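Local coordinates for uncharacterized protein (Bacteroides ovatus, PDB 4QEY) that is of unknown function but belongs to a family of PLAT/LH2- and C2-like lipoproteins, consistent with a calcium-binding beta-sandwich domain, at residues 30-35 with 53-58; 34-39 with 67-72. All coordinates share one frame; numbering follows the deposited sequence.

Interaction 1 (30-35 with 53-58)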
ATOM      1  N   ILE A  30       6.728   1.190   0.202  1.00 36.53           N
ATOM      2  CA  ILE A  30       5.555   0.875  -0.608  1.00 35.86           C
ATOM      3  C   ILE A  30       5.645   1.637  -1.949  1.00 40.50           C
ATOM      4  O   ILE A  30       6.217   2.721  -2.037  1.00 39.95           O
ATOM      5  CB  ILE A  30       4.209   1.124   0.119  1.00 38.58           C
ATOM      6  CG1 ILE A  30       4.084   2.557   0.644  1.00 40.73           C
ATOM      7  CG2 ILE A  30       4.006   0.122   1.265  1.00 39.08           C
ATOM      8  CD1 ILE A  30       2.766   2.883   1.476  1.00 47.33           C
ATOM      9  N   ALA A  31       5.156   0.984  -3.006  1.00 37.04           N
ATOM     10  CA  ALA A  31       5.111   1.515  -4.354  1.00 36.75           C
ATOM     11  C   ALA A  31       3.723   1.316  -4.928  1.00 40.09           C
ATOM     12  O   ALA A  31       3.158   0.232  -4.807  1.00 39.68           O
ATOM     13  CB  ALA A  31       6.168   0.851  -5.228  1.00 37.19           C
ATOM     14  N   PHE A  32       3.160   2.378  -5.505  1.00 37.60           N
ATOM     15  CA  PHE A  32       1.840   2.388  -6.138  1.00 37.89           C
ATOM     16  C   PHE A  32       1.958   2.710  -7.610  1.00 45.82           C
ATOM     17  O   PHE A  32       2.745   3.583  -8.019  1.00 46.32           O
ATOM     18  CB  PHE A  32       0.897   3.393  -5.481  1.00 39.03           C
ATOM     19  CG  PHE A  32       0.640   3.253  -4.003  1.00 38.89           C
ATOM     20  CD1 PHE A  32       1.482   3.857  -3.076  1.00 39.62           C
ATOM     21  CD2 PHE A  32      -0.514   2.626  -3.540  1.00 40.51           C
ATOM     22  CE1 PHE A  32       1.206   3.792  -1.709  1.00 40.20           C
ATOM     23  CE2 PHE A  32      -0.806   2.579  -2.173  1.00 42.49           C
ATOM     24  CZ  PHE A  32       0.057   3.166  -1.262  1.00 40.04           C
ATOM     25  N   GLY A  33       1.175   1.985  -8.389  1.00 44.04           N
ATOM     26  CA  GLY A  33       1.080   2.133  -9.832  1.00 46.22           C
ATOM     27  C   GLY A  33      -0.358   1.941 -10.244  1.00 53.26           C
ATOM     28  O   GLY A  33      -1.069   1.140  -9.632  1.00 52.50           O
ATOM     29  N   ALA A  34      -0.807   2.689 -11.258  1.00 52.73           N
ATOM     30  CA  ALA A  34      -2.177   2.583 -11.712  1.00 55.00           C
ATOM     31  C   ALA A  34      -2.305   2.806 -13.222  1.00 60.86           C
ATOM     32  O   ALA A  34      -1.389   3.313 -13.888  1.00 60.60           O
ATOM     33  CB  ALA A  34      -3.043   3.583 -10.972  1.00 56.02           C
ATOM     34  N   ALA A  35      -3.471   2.415 -13.745  1.00 58.61           N
ATOM     35  CA  ALA A  35      -3.838   2.549 -15.147  1.00 61.17           C
ATOM     36  C   ALA A  35      -5.219   3.168 -15.294  1.00 68.08           C
ATOM     37  O   ALA A  35      -6.111   2.882 -14.490  1.00 66.18           O
ATOM     38  CB  ALA A  35      -3.808   1.185 -15.820  1.00 62.95           C
ATOM     39  N   ASP A  53       2.862  10.040 -11.635  1.00 44.74           N
ATOM     40  CA  ASP A  53       2.287   8.862 -12.289  1.00 45.22           C
ATOM     41  C   ASP A  53       2.767   7.551 -11.644  1.00 50.85           C
ATOM     42  O   ASP A  53       2.341   6.464 -12.033  1.00 52.21           O
ATOM     43  CB  ASP A  53       2.646   8.879 -13.768  1.00 48.61           C
ATOM     44  CG  ASP A  53       2.188  10.123 -14.503  1.00 53.77           C
ATOM     45  OD1 ASP A  53       1.255  10.788 -14.015  1.00 52.14           O
ATOM     46  OD2 ASP A  53       2.791  10.448 -15.550  1.00 63.48           O
ATOM     47  N   SER A  54       3.651   7.661 -10.671  1.00 46.94           N
ATOM     48  CA  SER A  54       4.152   6.569  -9.838  1.00 45.56           C
ATOM     49  C   SER A  54       4.322   7.118  -8.440  1.00 49.17           C
ATOM     50  O   SER A  54       4.828   8.233  -8.309  1.00 49.87           O
ATOM     51  CB  SER A  54       5.453   5.985 -10.387  1.00 47.11           C
ATOM     52  OG  SER A  54       6.554   6.838 -10.109  1.00 51.19           O
ATOM     53  N   TYR A  55       3.893   6.392  -7.407  1.00 44.43           N
ATOM     54  CA  TYR A  55       4.046   6.904  -6.050  1.00 42.91           C
ATOM     55  C   TYR A  55       4.834   5.887  -5.226  1.00 46.99           C
ATOM     56  O   TYR A  55       4.377   4.782  -4.959  1.00 45.54           O
ATOM     57  CB  TYR A  55       2.681   7.236  -5.438  1.00 42.94           C
ATOM     58  CG  TYR A  55       2.739   7.838  -4.059  1.00 43.39           C
ATOM     59  CD1 TYR A  55       3.562   8.933  -3.789  1.00 43.77           C
ATOM     60  CD2 TYR A  55       1.856   7.424  -3.062  1.00 45.08           C
ATOM     61  CE1 TYR A  55       3.607   9.505  -2.524  1.00 42.37           C
ATOM     62  CE2 TYR A  55       1.857   8.021  -1.803  1.00 46.52           C
ATOM     63  CZ  TYR A  55       2.728   9.068  -1.542  1.00 53.83           C
ATOM     64  OH  TYR A  55       2.734   9.657  -0.303  1.00 58.96           O
ATOM     65  N   LEU A  56       6.064   6.254  -4.915  1.00 47.08           N
ATOM     66  CA  LEU A  56       7.023   5.438  -4.167  1.00 47.61           C
ATOM     67  C   LEU A  56       7.362   6.116  -2.837  1.00 55.66           C
ATOM     68  O   LEU A  56       7.818   7.261  -2.830  1.00 59.42           O
ATOM     69  CB  LEU A  56       8.290   5.212  -5.009  1.00 47.85           C
ATOM     70  CG  LEU A  56       8.273   4.097  -6.102  1.00 53.71           C
ATOM     71  CD1 LEU A  56       7.180   4.276  -7.183  1.00 54.54           C
ATOM     72  CD2 LEU A  56       9.593   4.052  -6.820  1.00 58.34           C
ATOM     73  N   VAL A  57       7.072   5.446  -1.712  1.00 50.09           N
ATOM     74  CA  VAL A  57       7.369   5.954  -0.372  1.00 49.00           C
ATOM     75  C   VAL A  57       8.347   4.989   0.322  1.00 51.52           C
ATOM     76  O   VAL A  57       7.982   3.852   0.632  1.00 51.49           O
ATOM     77  CB  VAL A  57       6.095   6.176   0.493  1.00 52.36           C
ATOM     78  CG1 VAL A  57       6.410   7.023   1.729  1.00 52.43           C
ATOM     79  CG2 VAL A  57       4.982   6.823  -0.311  1.00 52.66           C
ATOM     80  N   ASN A  58       9.580   5.432   0.551  1.00 47.41           N
ATOM     81  CA  ASN A  58      10.573   4.639   1.285  1.00 46.51           C
ATOM     82  C   ASN A  58      10.509   4.996   2.746  1.00 49.36           C
ATOM     83  O   ASN A  58      10.351   6.177   3.070  1.00 50.58           O
ATOM     84  CB  ASN A  58      11.985   4.855   0.738  1.00 48.89           C
ATOM     85  CG  ASN A  58      12.232   4.244  -0.610  1.00 75.15           C
ATOM     86  OD1 ASN A  58      11.738   3.160  -0.953  1.00 68.63           O
ATOM     87  ND2 ASN A  58      13.097   4.884  -1.363  1.00 71.08           N
TER

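Interaction 2 (34-39 with 67-72)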
ATOM      1  N   ALA A  34      -0.807   2.689 -11.258  1.00 52.73           N
ATOM      2  CA  ALA A  34      -2.177   2.583 -11.712  1.00 55.00           C
ATOM      3  C   ALA A  34      -2.305   2.806 -13.222  1.00 60.86           C
ATOM      4  O   ALA A  34      -1.389   3.313 -13.888  1.00 60.60           O
ATOM      5  CB  ALA A  34      -3.043   3.583 -10.972  1.00 56.02           C
ATOM      6  N   ALA A  35      -3.471   2.415 -13.745  1.00 58.61           N
ATOM      7  CA  ALA A  35      -3.838   2.549 -15.147  1.00 61.17           C
ATOM      8  C   ALA A  35      -5.219   3.168 -15.294  1.00 68.08           C
ATOM      9  O   ALA A  35      -6.111   2.882 -14.490  1.00 66.18           O
ATOM     10  CB  ALA A  35      -3.808   1.185 -15.820  1.00 62.95           C
ATOM     11  N   ASN A  36      -5.388   4.029 -16.316  1.00 69.10           N
ATOM     12  CA  ASN A  36      -6.671   4.642 -16.676  1.00 72.23           C
ATOM     13  C   ASN A  36      -7.136   4.048 -17.984  1.00 81.04           C
ATOM     14  O   ASN A  36      -6.376   3.332 -18.645  1.00 80.93           O
ATOM     15  CB  ASN A  36      -6.601   6.193 -16.758  1.00 73.71           C
ATOM     16  CG  ASN A  36      -6.810   6.949 -15.455  1.00100.75           C
ATOM     17  OD1 ASN A  36      -7.176   6.401 -14.424  1.00 95.64           O
ATOM     18  ND2 ASN A  36      -6.618   8.249 -15.466  1.00 94.79           N
ATOM     19  N   THR A  37      -8.380   4.343 -18.365  1.00 81.70           N
ATOM     20  CA  THR A  37      -8.939   3.888 -19.635  1.00 85.54           C
ATOM     21  C   THR A  37      -8.209   4.618 -20.803  1.00 90.54           C
ATOM     22  O   THR A  37      -8.142   4.087 -21.911  1.00 92.72           O
ATOM     23  CB  THR A  37     -10.462   4.101 -19.671  1.00 98.79           C
ATOM     24  OG1 THR A  37     -10.776   5.493 -19.545  1.00 98.95           O
ATOM     25  CG2 THR A  37     -11.185   3.297 -18.594  1.00 96.67           C
ATOM     26  N   GLY A  38      -7.635   5.792 -20.514  1.00 84.57           N
ATOM     27  CA  GLY A  38      -6.886   6.595 -21.475  1.00 85.08           C
ATOM     28  C   GLY A  38      -5.414   6.241 -21.622  1.00 87.38           C
ATOM     29  O   GLY A  38      -4.829   6.485 -22.683  1.00 89.10           O
ATOM     30  N   GLY A  39      -4.816   5.686 -20.562  1.00 80.22           N
ATOM     31  CA  GLY A  39      -3.410   5.293 -20.517  1.00 77.71           C
ATOM     32  C   GLY A  39      -2.850   5.254 -19.106  1.00 77.58           C
ATOM     33  O   GLY A  39      -3.420   4.592 -18.232  1.00 77.31           O
ATOM     34  N   CYS A  67      -3.373   6.337  -1.758  1.00 46.29           N
ATOM     35  CA  CYS A  67      -3.108   6.668  -3.149  1.00 47.01           C
ATOM     36  C   CYS A  67      -4.357   6.334  -3.979  1.00 49.21           C
ATOM     37  O   CYS A  67      -4.953   5.281  -3.779  1.00 48.18           O
ATOM     38  CB  CYS A  67      -1.868   5.944  -3.657  1.00 46.81           C
ATOM     39  SG  CYS A  67      -1.316   6.502  -5.280  1.00 51.91           S
ATOM     40  N   GLN A  68      -4.783   7.252  -4.864  1.00 46.18           N
ATOM     41  CA  GLN A  68      -5.968   7.054  -5.708  1.00 46.97           C
ATOM     42  C   GLN A  68      -5.792   7.647  -7.110  1.00 50.97           C
ATOM     43  O   GLN A  68      -4.950   8.518  -7.315  1.00 50.42           O
ATOM     44  CB  GLN A  68      -7.220   7.677  -5.053  1.00 49.56           C
ATOM     45  CG  GLN A  68      -7.191   9.203  -4.960  1.00 48.48           C
ATOM     46  CD  GLN A  68      -8.260   9.754  -4.082  1.00 63.51           C
ATOM     47  OE1 GLN A  68      -8.295   9.497  -2.884  1.00 58.23           O
ATOM     48  NE2 GLN A  68      -9.088  10.614  -4.639  1.00 71.73           N
ATOM     49  N   THR A  69      -6.628   7.183  -8.054  1.00 49.25           N
ATOM     50  CA  THR A  69      -6.718   7.671  -9.428  1.00 50.80           C
ATOM     51  C   THR A  69      -7.894   8.642  -9.565  1.00 60.56           C
ATOM     52  O   THR A  69      -8.590   8.930  -8.590  1.00 61.71           O
ATOM     53  CB  THR A  69      -6.882   6.501 -10.437  1.00 53.07           C
ATOM     54  OG1 THR A  69      -8.124   5.845 -10.206  1.00 57.09           O
ATOM     55  CG2 THR A  69      -5.766   5.525 -10.415  1.00 46.83           C
ATOM     56  N   GLY A  70      -8.153   9.061 -10.798  1.00 60.10           N
ATOM     57  CA  GLY A  70      -9.309   9.864 -11.155  1.00 62.97           C
ATOM     58  C   GLY A  70     -10.465   8.923 -11.399  1.00 69.54           C
ATOM     59  O   GLY A  70     -10.323   7.710 -11.189  1.00 69.21           O
ATOM     60  N   LYS A  71     -11.609   9.460 -11.862  1.00 68.60           N
ATOM     61  CA  LYS A  71     -12.842   8.702 -12.111  1.00 70.33           C
ATOM     62  C   LYS A  71     -12.686   7.660 -13.244  1.00 74.97           C
ATOM     63  O   LYS A  71     -13.511   6.751 -13.323  1.00 76.90           O
ATOM     64  CB  LYS A  71     -13.993   9.664 -12.462  1.00 75.40           C
ATOM     65  N   GLU A  72     -11.658   7.790 -14.112  1.00 70.01           N
ATOM     66  CA  GLU A  72     -11.477   6.899 -15.261  1.00 71.18           C
ATOM     67  C   GLU A  72     -10.396   5.826 -15.014  1.00 74.06           C
ATOM     68  O   GLU A  72      -9.932   5.195 -15.969  1.00 75.11           O
ATOM     69  CB  GLU A  72     -11.133   7.709 -16.524  1.00 74.02           C
ATOM     70  CG  GLU A  72     -12.356   8.109 -17.345  1.00 90.83           C
ATOM     71  CD  GLU A  72     -13.412   9.002 -16.718  1.00115.72           C
ATOM     72  OE1 GLU A  72     -13.058   9.886 -15.905  1.00121.44           O
ATOM     73  OE2 GLU A  72     -14.596   8.862 -17.102  1.00106.77           O
TER
HETATM   74  O   HOH W   1      -5.778   9.259 -12.224  1.00 43.71           O

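Interaction 1 (30-35 with 53-58)
Phe32 and Tyr55 meet where the edge strand 55-57 runs antiparallel to strand 26-36 in one sheet of a beta-sandwich. Four backbone hydrogen bonds join the strands. Ile30 and Val57 form one hydrogen-bonded pair, with Val57 N to Ile30 O at 2.9 Å; Phe32 and Tyr55 form the next, with Phe32 N to Tyr55 O at 2.7 Å. Between them lies the non-hydrogen-bonded pair Ala31 and Leu56, flanked by CA-H...O contacts from Ala31 to Tyr55 O and Leu56 to Ile30 O.

Apolar contacts divide between the two faces. Ala31 CB touches Leu56 CG on the outer face, whereas Ile30, Phe32, Tyr55 and Val57 point inward, where Ile65 of the opposing sheet receives the first three. The aromatic planes are inclined by only 21°, but a lateral shift puts the centroids 5.8 Å apart. Val57 CG2 sits over one face of the Tyr55 ring, toward its rim, and Tyr55 O lies in plane at the edge of the Phe32 ring, 3.6 Å from CD1. An alanine in place of Phe32 would probably open a gap between the sheets, leaving Tyr55 CD2 and Cys67 without their aromatic neighbour. The rings meet through Phe32 CD1 and Tyr55 CD2, 3.6 Å apart.

Interaction 2 (34-39 with 67-72)
Asn36 and Thr37 meet Glu72 in a surface contact at one end of the beta-sandwich, where the turn after strand 26-36 approaches the connection from strand 64-68 to strand 73-84. One direct hydrogen bond spans the two segments: Thr37 N donates to Glu72 O at 3.0 Å, nearly along the C=O axis. The same carbonyl receives a bent CA-H...O contact from Asn36 and touches Thr37 CG2 at 3.5 Å, so groups from the strand end and the turn gather about one oxygen.

The Asn36 side-chain amide reaches across. A chi1 of -86° carries CG to the side of the backbone N; chi2 near -9° then turns OD1 to 3.3 Å from Glu72 C. This is an approach to the carbonyl group and not a hydrogen bond. On the other branch, Asn36 ND2 makes a weak bond to a water that also accepts from Gly70 N at 2.8 Å, at most a loose, water-mediated link. Thr37 and Glu72 cross obliquely, with OG1 of Thr37 3.8 Å from Glu72 CB.

Deeper in, Ala34 CB packs on Thr69 CG2 at 3.4 Å, beside Met76 of strand 73-84. Within its own segment Thr69 OG1 donates to a lone pair of Gly70 O, and it is also hydrogen-bonded with His13 N of the neighbouring strand 13-21. The arrangement is that of a beta-sandwich end, with a connection crossing from one sheet to the other beside a turn.

The two contacts share strand 26-36 and lie on the same side of the chain's centre, their own centres about 13 Å apart. Interaction 1 uses the middle and later part of that strand, interaction 2 its last residues and the following turn; Ala34 and Ala35 belong to both. Their second segments also come in order, strand 55-57 preceding strand 64-68, which is an edge strand of the opposing sheet. Thus interaction 1 adds an edge strand to one sheet, while interaction 2 joins that sheet's end to the connection leaving the other. They touch in the interior, where Cys67 CB lies 3.6 Å from Phe32 CD2, linking pairing within a sheet to packing between sheets.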